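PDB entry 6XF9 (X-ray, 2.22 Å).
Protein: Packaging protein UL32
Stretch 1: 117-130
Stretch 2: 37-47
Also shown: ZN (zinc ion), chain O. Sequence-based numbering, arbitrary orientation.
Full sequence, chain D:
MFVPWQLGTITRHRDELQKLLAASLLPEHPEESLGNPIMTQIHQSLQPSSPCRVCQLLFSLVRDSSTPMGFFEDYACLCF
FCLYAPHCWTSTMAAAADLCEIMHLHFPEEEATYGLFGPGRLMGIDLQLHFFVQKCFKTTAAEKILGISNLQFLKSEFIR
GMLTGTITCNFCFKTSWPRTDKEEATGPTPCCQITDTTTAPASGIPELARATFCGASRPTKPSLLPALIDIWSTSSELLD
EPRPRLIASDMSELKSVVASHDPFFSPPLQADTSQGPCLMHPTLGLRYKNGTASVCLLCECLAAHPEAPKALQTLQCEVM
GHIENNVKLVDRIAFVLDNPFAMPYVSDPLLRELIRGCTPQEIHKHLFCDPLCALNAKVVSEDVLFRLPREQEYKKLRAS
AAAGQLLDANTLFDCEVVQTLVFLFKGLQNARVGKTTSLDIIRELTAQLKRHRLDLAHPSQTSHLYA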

# COMPACT_ATOMS: atom_id res chain seq x y z
N PHE D 117 15.85 -41.34 29.06
CA PHE D 117 15.39 -40.92 27.74
C PHE D 117 14.26 -41.81 27.25
O PHE D 117 14.09 -42.94 27.69
CB PHE D 117 16.55 -40.96 26.75
CG PHE D 117 17.71 -40.14 27.19
CD1 PHE D 117 17.57 -38.79 27.38
CD2 PHE D 117 18.94 -40.72 27.42
CE1 PHE D 117 18.64 -38.02 27.79
CE2 PHE D 117 20.02 -39.97 27.83
CZ PHE D 117 19.86 -38.61 28.02
N GLY D 118 13.50 -41.28 26.28
CA GLY D 118 12.43 -42.04 25.68
C GLY D 118 11.06 -41.43 25.89
O GLY D 118 10.92 -40.28 26.34
N PRO D 119 10.01 -42.17 25.52
CA PRO D 119 8.65 -41.63 25.65
C PRO D 119 8.29 -41.55 27.12
O PRO D 119 8.48 -42.51 27.88
CB PRO D 119 7.79 -42.65 24.91
CG PRO D 119 8.57 -43.93 24.98
CD PRO D 119 10.02 -43.60 25.18
N GLY D 120 7.84 -40.38 27.54
CA GLY D 120 7.49 -40.11 28.91
C GLY D 120 8.65 -39.58 29.72
O GLY D 120 8.49 -39.09 30.80
N ARG D 121 9.83 -39.65 29.14
CA ARG D 121 11.04 -39.15 29.75
C ARG D 121 11.61 -38.03 28.88
O ARG D 121 10.86 -37.26 28.38
CB ARG D 121 12.01 -40.28 29.96
N LEU D 122 12.91 -37.90 28.77
CA LEU D 122 13.52 -36.85 27.97
C LEU D 122 13.71 -37.19 26.51
O LEU D 122 14.01 -38.31 26.17
CB LEU D 122 14.87 -36.45 28.52
CG LEU D 122 15.04 -35.63 29.77
CD1 LEU D 122 16.45 -35.20 29.86
CD2 LEU D 122 14.18 -34.44 29.83
N MET D 123 13.57 -36.20 25.65
CA MET D 123 13.77 -36.40 24.23
C MET D 123 14.79 -35.42 23.69
O MET D 123 15.11 -34.40 24.31
CB MET D 123 12.46 -36.26 23.48
CG MET D 123 11.51 -37.28 23.99
SD MET D 123 10.72 -38.12 22.65
CE MET D 123 9.64 -39.18 23.58
N GLY D 124 15.27 -35.74 22.48
CA GLY D 124 16.24 -34.88 21.81
C GLY D 124 15.80 -33.43 21.78
O GLY D 124 16.60 -32.52 22.01
N ILE D 125 14.52 -33.19 21.53
CA ILE D 125 14.06 -31.81 21.49
C ILE D 125 14.23 -31.16 22.85
O ILE D 125 14.53 -29.96 22.94
CB ILE D 125 12.61 -31.74 20.98
CG1 ILE D 125 12.27 -30.31 20.55
CG2 ILE D 125 11.62 -32.22 22.05
CD1 ILE D 125 13.27 -29.75 19.57
N ASP D 126 14.09 -31.93 23.94
CA ASP D 126 14.21 -31.34 25.28
C ASP D 126 15.65 -30.93 25.59
O ASP D 126 15.88 -29.87 26.20
CB ASP D 126 13.71 -32.31 26.34
CG ASP D 126 12.27 -32.71 26.13
OD1 ASP D 126 11.41 -31.79 26.11
OD2 ASP D 126 11.99 -33.93 26.00
N LEU D 127 16.62 -31.77 25.18
CA LEU D 127 18.03 -31.42 25.30
C LEU D 127 18.39 -30.22 24.44
O LEU D 127 19.14 -29.33 24.87
CB LEU D 127 18.89 -32.62 24.91
CG LEU D 127 18.70 -33.85 25.80
CD1 LEU D 127 19.42 -35.06 25.21
CD2 LEU D 127 19.17 -33.60 27.22
N GLN D 128 17.94 -30.21 23.18
CA GLN D 128 18.18 -29.07 22.28
C GLN D 128 17.62 -27.77 22.84
O GLN D 128 18.27 -26.72 22.80
CB GLN D 128 17.55 -29.36 20.93
CG GLN D 128 18.23 -30.40 20.12
CD GLN D 128 17.73 -30.39 18.70
OE1 GLN D 128 18.17 -29.58 17.89
NE2 GLN D 128 16.76 -31.25 18.40
N LEU D 129 16.37 -27.80 23.32
CA LEU D 129 15.75 -26.58 23.84
C LEU D 129 16.48 -26.08 25.08
O LEU D 129 16.68 -24.86 25.23
CB LEU D 129 14.27 -26.84 24.13
CG LEU D 129 13.28 -26.86 22.95
CD1 LEU D 129 11.90 -27.32 23.37
CD2 LEU D 129 13.18 -25.45 22.37
N HIS D 130 16.86 -26.99 25.98
CA HIS D 130 17.47 -26.56 27.24
C HIS D 130 18.91 -26.11 27.05
O HIS D 130 19.30 -25.04 27.54
CB HIS D 130 17.38 -27.69 28.28
CG HIS D 130 18.04 -27.35 29.57
ND1 HIS D 130 17.44 -26.57 30.53
CD2 HIS D 130 19.26 -27.68 30.07
CE1 HIS D 130 18.26 -26.43 31.56
NE2 HIS D 130 19.37 -27.10 31.31
ZN ZN O . 15.56 -25.75 30.70
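Stretch 2, residues 37-47: PIMTQIHQSLQ

Stretch 2 is helical from Pro37 to Ser45, with Leu46 the first residue to leave helical angles. It runs nearly parallel to helix 124-130 of stretch 1: the N-to-C directions differ by 15° (signed crossing angle -15°), and the axes approach to 9.5 Å. The small angle keeps the helices side by side, with Ile125 CA 6.3 Å from Ile42 CA and Asp126 CA 6.7 Å from Ser45 CA. Before its helix, stretch 1 makes a type II turn from Gly118 to Arg121, and Pro119 CA lies 6.1 Å from Ile38 CA.

The side chain of Gln41 reads the backbone of this turn. With chi1 and chi2 both t, Gln41 OE1 accepts a hydrogen bond from Gly120 N (2.9 Å) and Gln41 NE2 donates one to Arg121 O (3.2 Å), so one amide serves both polarities. One helical turn later, Ser45 OG donates to Asp126 OD1 (2.8 Å). Asp126 OD2 meanwhile accepts from Met123 N (2.8 Å) at the N-cap position, tying the helix start to the interface.

Apolar contacts fill in around these bonds. Met123 SD lies 4.1 Å from Ile42 CG1, Ile125 CG2 packs 3.8 Å from Ile42 CG2, and Leu129 CD1 meets Leu46 CD2 at 3.9 Å.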

# COMPACT_ATOMS: atom_id res chain seq x y z
N PRO D 37 2.85 -41.24 19.89
CA PRO D 37 3.21 -40.65 21.19
C PRO D 37 4.53 -39.90 21.18
O PRO D 37 4.68 -38.94 21.94
CB PRO D 37 3.23 -41.86 22.12
CG PRO D 37 3.36 -43.04 21.23
CD PRO D 37 2.65 -42.69 19.97
N ILE D 38 5.50 -40.31 20.36
CA ILE D 38 6.76 -39.55 20.28
C ILE D 38 6.53 -38.19 19.64
O ILE D 38 6.92 -37.15 20.19
CB ILE D 38 7.83 -40.38 19.55
CG1 ILE D 38 8.31 -41.51 20.46
CG2 ILE D 38 8.98 -39.49 19.06
CD1 ILE D 38 9.25 -42.49 19.81
N MET D 39 5.90 -38.16 18.47
CA MET D 39 5.63 -36.88 17.83
C MET D 39 4.73 -35.99 18.68
O MET D 39 4.87 -34.76 18.66
CB MET D 39 5.00 -37.09 16.46
CG MET D 39 5.85 -37.93 15.52
SD MET D 39 7.42 -37.13 15.15
CE MET D 39 6.84 -35.79 14.10
N THR D 40 3.79 -36.58 19.43
CA THR D 40 2.89 -35.78 20.24
C THR D 40 3.64 -35.09 21.37
O THR D 40 3.31 -33.96 21.75
CB THR D 40 1.76 -36.64 20.81
OG1 THR D 40 1.08 -37.34 19.75
CG2 THR D 40 0.74 -35.75 21.51
N GLN D 41 4.64 -35.77 21.94
CA GLN D 41 5.41 -35.20 23.04
C GLN D 41 6.38 -34.14 22.55
O GLN D 41 6.51 -33.08 23.18
CB GLN D 41 6.16 -36.31 23.78
CG GLN D 41 6.65 -35.91 25.15
CD GLN D 41 7.65 -36.90 25.75
OE1 GLN D 41 7.33 -38.08 25.93
NE2 GLN D 41 8.85 -36.43 26.06
N ILE D 42 7.09 -34.40 21.45
CA ILE D 42 7.99 -33.39 20.91
C ILE D 42 7.20 -32.13 20.57
O ILE D 42 7.60 -31.01 20.88
CB ILE D 42 8.74 -33.93 19.68
CG1 ILE D 42 9.70 -35.04 20.10
CG2 ILE D 42 9.50 -32.82 18.98
CD1 ILE D 42 10.39 -35.70 18.93
N HIS D 43 6.05 -32.31 19.91
CA HIS D 43 5.21 -31.16 19.59
C HIS D 43 4.76 -30.45 20.87
O HIS D 43 4.56 -29.23 20.87
CB HIS D 43 4.00 -31.61 18.77
CG HIS D 43 3.16 -30.48 18.29
ND1 HIS D 43 3.18 -30.05 16.98
CD2 HIS D 43 2.29 -29.67 18.94
CE1 HIS D 43 2.36 -29.02 16.84
NE2 HIS D 43 1.81 -28.77 18.02
N GLN D 44 4.59 -31.21 21.96
CA GLN D 44 4.25 -30.62 23.25
C GLN D 44 5.41 -29.85 23.85
O GLN D 44 5.20 -28.84 24.53
CB GLN D 44 3.76 -31.70 24.21
CG GLN D 44 3.15 -31.13 25.47
CD GLN D 44 2.71 -32.22 26.43
OE1 GLN D 44 3.37 -33.27 26.55
NE2 GLN D 44 1.60 -31.97 27.13
N SER D 45 6.64 -30.33 23.65
CA SER D 45 7.79 -29.61 24.18
C SER D 45 7.97 -28.25 23.51
O SER D 45 8.51 -27.33 24.13
CB SER D 45 9.06 -30.43 24.02
OG SER D 45 8.97 -31.65 24.75
N LEU D 46 7.50 -28.10 22.26
CA LEU D 46 7.64 -26.87 21.49
C LEU D 46 6.45 -25.94 21.66
O LEU D 46 6.23 -25.06 20.82
CB LEU D 46 7.87 -27.20 20.02
CG LEU D 46 9.23 -27.89 19.87
CD1 LEU D 46 9.32 -28.71 18.61
CD2 LEU D 46 10.33 -26.84 19.88
N GLN D 47 5.67 -26.12 22.72
CA GLN D 47 4.72 -25.02 22.85
C GLN D 47 5.19 -24.01 23.89
O GLN D 47 5.81 -24.38 24.90
CB GLN D 47 3.33 -25.55 23.20
CG GLN D 47 2.69 -26.20 21.97
CD GLN D 47 1.54 -27.13 22.29
OE1 GLN D 47 1.29 -27.48 23.46
NE2 GLN D 47 0.81 -27.52 21.24